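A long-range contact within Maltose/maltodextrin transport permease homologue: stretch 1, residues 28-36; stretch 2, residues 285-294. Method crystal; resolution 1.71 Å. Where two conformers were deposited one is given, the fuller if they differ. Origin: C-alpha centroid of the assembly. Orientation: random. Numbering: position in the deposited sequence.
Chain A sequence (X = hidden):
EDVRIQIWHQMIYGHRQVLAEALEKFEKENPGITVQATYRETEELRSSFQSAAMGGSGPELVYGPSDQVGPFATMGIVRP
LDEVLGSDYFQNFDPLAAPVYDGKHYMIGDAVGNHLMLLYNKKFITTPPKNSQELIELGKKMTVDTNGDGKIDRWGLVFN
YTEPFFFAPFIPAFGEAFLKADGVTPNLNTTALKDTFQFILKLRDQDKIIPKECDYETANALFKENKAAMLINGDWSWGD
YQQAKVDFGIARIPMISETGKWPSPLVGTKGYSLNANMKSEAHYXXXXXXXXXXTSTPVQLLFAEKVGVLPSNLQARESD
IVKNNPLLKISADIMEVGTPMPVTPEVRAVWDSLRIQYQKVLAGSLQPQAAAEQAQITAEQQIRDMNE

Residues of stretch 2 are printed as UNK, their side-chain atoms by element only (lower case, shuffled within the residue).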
# COMPACT_ATOMS: atom_id res chain seq x y z
N LYS A 28 -2.36 -18.71 -23.58
CA LYS A 28 -2.03 -20.01 -24.15
C LYS A 28 -3.12 -21.03 -23.84
O LYS A 28 -3.49 -21.83 -24.71
CB LYS A 28 -0.67 -20.49 -23.63
CG LYS A 28 -0.35 -21.95 -23.92
CD LYS A 28 0.88 -22.43 -23.14
CE LYS A 28 2.17 -21.92 -23.76
NZ LYS A 28 3.16 -23.03 -23.99
N GLU A 29 -3.65 -21.00 -22.63
CA GLU A 29 -4.68 -21.95 -22.20
C GLU A 29 -6.09 -21.56 -22.62
O GLU A 29 -6.99 -22.39 -22.52
CB GLU A 29 -4.64 -22.13 -20.69
CG GLU A 29 -3.37 -22.75 -20.18
CD GLU A 29 -3.37 -22.88 -18.67
OE1 GLU A 29 -4.33 -22.38 -18.02
OE2 GLU A 29 -2.45 -23.51 -18.12
N ASN A 30 -6.31 -20.33 -23.08
CA ASN A 30 -7.64 -19.86 -23.44
C ASN A 30 -7.61 -19.27 -24.85
O ASN A 30 -7.70 -18.05 -25.03
CB ASN A 30 -8.15 -18.83 -22.43
CG ASN A 30 -8.38 -19.42 -21.05
OD1 ASN A 30 -7.44 -19.63 -20.28
ND2 ASN A 30 -9.64 -19.71 -20.74
N PRO A 31 -7.48 -20.11 -25.87
CA PRO A 31 -7.65 -19.63 -27.24
C PRO A 31 -8.97 -18.88 -27.38
O PRO A 31 -10.00 -19.30 -26.85
CB PRO A 31 -7.64 -20.91 -28.08
CG PRO A 31 -6.91 -21.89 -27.27
CD PRO A 31 -7.21 -21.56 -25.83
N GLY A 32 -8.92 -17.75 -28.07
CA GLY A 32 -10.06 -16.90 -28.22
C GLY A 32 -10.08 -15.71 -27.29
O GLY A 32 -10.83 -14.76 -27.54
N ILE A 33 -9.29 -15.73 -26.22
CA ILE A 33 -9.22 -14.61 -25.28
C ILE A 33 -7.80 -14.07 -25.28
O ILE A 33 -6.84 -14.83 -25.08
CB ILE A 33 -9.63 -15.02 -23.85
CG1 ILE A 33 -11.00 -15.71 -23.84
CG2 ILE A 33 -9.63 -13.80 -22.93
CD1 ILE A 33 -11.41 -16.17 -22.45
N THR A 34 -7.67 -12.77 -25.50
CA THR A 34 -6.41 -12.07 -25.27
C THR A 34 -6.65 -10.93 -24.29
O THR A 34 -7.79 -10.47 -24.10
CB THR A 34 -5.81 -11.54 -26.57
OG1 THR A 34 -6.65 -10.51 -27.12
CG2 THR A 34 -5.64 -12.66 -27.58
N VAL A 35 -5.58 -10.47 -23.65
CA VAL A 35 -5.67 -9.52 -22.55
C VAL A 35 -4.72 -8.36 -22.79
O VAL A 35 -3.53 -8.58 -23.06
CB VAL A 35 -5.35 -10.19 -21.20
CG1 VAL A 35 -5.54 -9.19 -20.05
CG2 VAL A 35 -6.20 -11.44 -21.01
N GLN A 36 -5.23 -7.14 -22.68
CA GLN A 36 -4.41 -5.94 -22.70
C GLN A 36 -4.28 -5.40 -21.27
O GLN A 36 -5.29 -5.04 -20.65
CB GLN A 36 -5.02 -4.88 -23.61
CG GLN A 36 -4.38 -3.51 -23.48
CD GLN A 36 -2.99 -3.45 -24.09
OE1 GLN A 36 -2.81 -3.76 -25.27
NE2 GLN A 36 -2.00 -3.04 -23.29
N UNK A 285 -17.93 -13.09 -19.70
CA UNK A 285 -17.50 -14.46 -19.41
C UNK A 285 -15.98 -14.57 -19.43
O UNK A 285 -15.39 -15.27 -18.60
c UNK A 285 -19.64 -15.42 -20.44
c UNK A 285 -18.12 -15.43 -20.42
c UNK A 285 -20.22 -16.39 -21.45
o UNK A 285 -20.48 -15.98 -22.60
o UNK A 285 -20.42 -17.57 -21.09
N UNK A 286 -15.33 -13.87 -20.37
CA UNK A 286 -13.87 -13.90 -20.42
C UNK A 286 -13.26 -13.20 -19.21
O UNK A 286 -12.25 -13.67 -18.66
c UNK A 286 -13.37 -13.24 -21.71
N UNK A 287 -13.87 -12.10 -18.76
CA UNK A 287 -13.36 -11.40 -17.59
C UNK A 287 -13.48 -12.25 -16.34
O UNK A 287 -12.58 -12.24 -15.48
c UNK A 287 -14.11 -10.07 -17.41
N UNK A 288 -14.57 -13.00 -16.21
CA UNK A 288 -14.74 -13.86 -15.04
C UNK A 288 -13.72 -14.99 -15.06
O UNK A 288 -13.13 -15.32 -14.02
c UNK A 288 -16.34 -15.49 -13.97
c UNK A 288 -17.12 -13.21 -14.62
c UNK A 288 -16.19 -14.37 -14.98
N UNK A 289 -13.47 -15.57 -16.24
CA UNK A 289 -12.43 -16.59 -16.35
C UNK A 289 -11.07 -16.04 -15.93
O UNK A 289 -10.33 -16.69 -15.19
n UNK A 289 -14.26 -20.19 -21.16
c UNK A 289 -13.32 -18.52 -19.60
c UNK A 289 -12.36 -17.12 -17.79
c UNK A 289 -13.78 -19.96 -19.77
c UNK A 289 -13.48 -18.05 -18.17
N UNK A 290 -10.74 -14.84 -16.39
CA UNK A 290 -9.45 -14.25 -16.05
C UNK A 290 -9.36 -13.95 -14.56
O UNK A 290 -8.31 -14.18 -13.94
c UNK A 290 -7.75 -11.06 -17.50
c UNK A 290 -9.22 -12.99 -16.87
c UNK A 290 -7.85 -12.34 -16.69
c UNK A 290 -6.75 -13.32 -17.10
N UNK A 291 -10.45 -13.43 -13.98
CA UNK A 291 -10.49 -13.15 -12.54
C UNK A 291 -10.25 -14.42 -11.72
O UNK A 291 -9.51 -14.40 -10.73
c UNK A 291 -12.21 -12.42 -10.71
c UNK A 291 -11.84 -12.53 -12.18
c UNK A 291 -13.65 -11.94 -10.54
c UNK A 291 -11.28 -11.46 -10.06
N UNK A 292 -10.91 -15.51 -12.09
CA UNK A 292 -10.70 -16.77 -11.38
C UNK A 292 -9.27 -17.27 -11.55
O UNK A 292 -8.66 -17.77 -10.60
c UNK A 292 -11.69 -17.82 -11.86
c UNK A 292 -15.52 -18.45 -11.72
c UNK A 292 -14.07 -18.60 -12.13
c UNK A 292 -13.16 -17.53 -11.50
n UNK A 292 -16.42 -19.39 -12.49
N UNK A 293 -8.71 -17.12 -12.75
CA UNK A 293 -7.33 -17.56 -12.98
C UNK A 293 -6.33 -16.73 -12.17
O UNK A 293 -5.41 -17.28 -11.55
c UNK A 293 -7.00 -17.48 -14.47
c UNK A 293 -5.55 -17.78 -14.78
c UNK A 293 -2.89 -18.34 -15.33
c UNK A 293 -4.69 -16.78 -15.17
c UNK A 293 -3.73 -19.36 -14.94
c UNK A 293 -3.36 -17.05 -15.45
o UNK A 293 -1.57 -18.61 -15.60
c UNK A 293 -5.06 -19.08 -14.67
N UNK A 294 -6.48 -15.40 -12.17
CA UNK A 294 -5.48 -14.56 -11.52
C UNK A 294 -5.56 -14.63 -10.01
O UNK A 294 -4.63 -14.15 -9.34
c UNK A 294 -5.58 -11.41 -13.86
c UNK A 294 -3.80 -13.20 -13.73
c UNK A 294 -5.62 -13.10 -11.98
c UNK A 294 -5.26 -12.85 -13.46

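Position 285 carries three side-chain carbons, the third bearing two oxygens, in an unbranched run that ends in a carboxylate. Its CA-to-CB bond points sideways, its end leads away, and its nearest approach to stretch 1 is from CB to Ile33 CD1, 7.0 Å. Three carbons with a terminal carboxylate identify Glu285.

Position 286 has a single side-chain carbon, directed toward stretch 1, where this CB lies 3.6 Å from Ile33 CD1. One carbon and nothing beyond it means Ala286. Of the CA atoms in stretch 2, Ala286 CA is the nearest to Ile33 CA, at 6.8 Å, an approach consistent with so short a side chain.

Position 287 again shows one carbon, but here the CA-to-CB bond points away from stretch 1 and makes no contact. The residue is Ala287, buried against other parts of the structure.

At position 288 one carbon carries two more, a fork directly at CB without oxygen. That is the pattern of valine, and Val288 stays out of reach.

Position 289 is a row of four carbons ending in nitrogen, the signature of lysine. The CA-to-CB bond of Lys289 points toward stretch 1, and the aliphatic part of the chain makes the approach: CD is 4.2 Å from Ile33 CD1 and also lies close to the side chain of Asn30. The terminal NZ is not hydrogen-bonded across the contact.

Position 290 has four carbons forked at the second, as in leucine; an isoleucine would branch at the first. The CA-to-CB bond of Leu290 points sideways, yet with chi1 t and chi2 p the end comes nearer, placing CD2 3.9 Å from Val35 CG2.

Position 291 repeats the four-carbon pattern with its fork at the second atom. This is Leu291, whose nearest side-chain approach is CB to Val35 CG2, 10.5 Å.

Position 292 has another row of four carbons ending in nitrogen. Lys292 is exposed and extended, with all of chi2 to chi4 in t, and it does not reach stretch 1.

Position 293 shows one carbon followed by a six-carbon ring bearing an oxygen, hence Tyr293. Its CE1 lies 4.4 Å from Glu29 OE1, which approaches the ring obliquely; OH is hydrogen-bonded elsewhere in the structure.

Position 294 has four carbons forked at the second. Leu294 is buried but makes no contact with stretch 1.

The contact works through helical periodicity. Residues 286, 289, 290 and 293 bring one side of the helix to stretch 1, and backbone bonds such as Leu290 N to Ala286 O (3.0 Å) and Tyr293 N to Lys289 O (3.0 Å) hold that spacing. On stretch 1, a type II turn from Asn30 to Ile33, closed by Ile33 N to Asn30 O at 3.1 Å, leads from the helix end into the strand. Ile33 and Val35, two residues apart, both point toward stretch 2. No hydrogen bond crosses the contact, which buries 265 Å² summed over both sides; its apolar pairs are Ile33–Ala286 and Val35–Leu290, with the Lys289 chain alongside Ile33.

Stretch 2, residues 285-294: EAAVKLLKYL
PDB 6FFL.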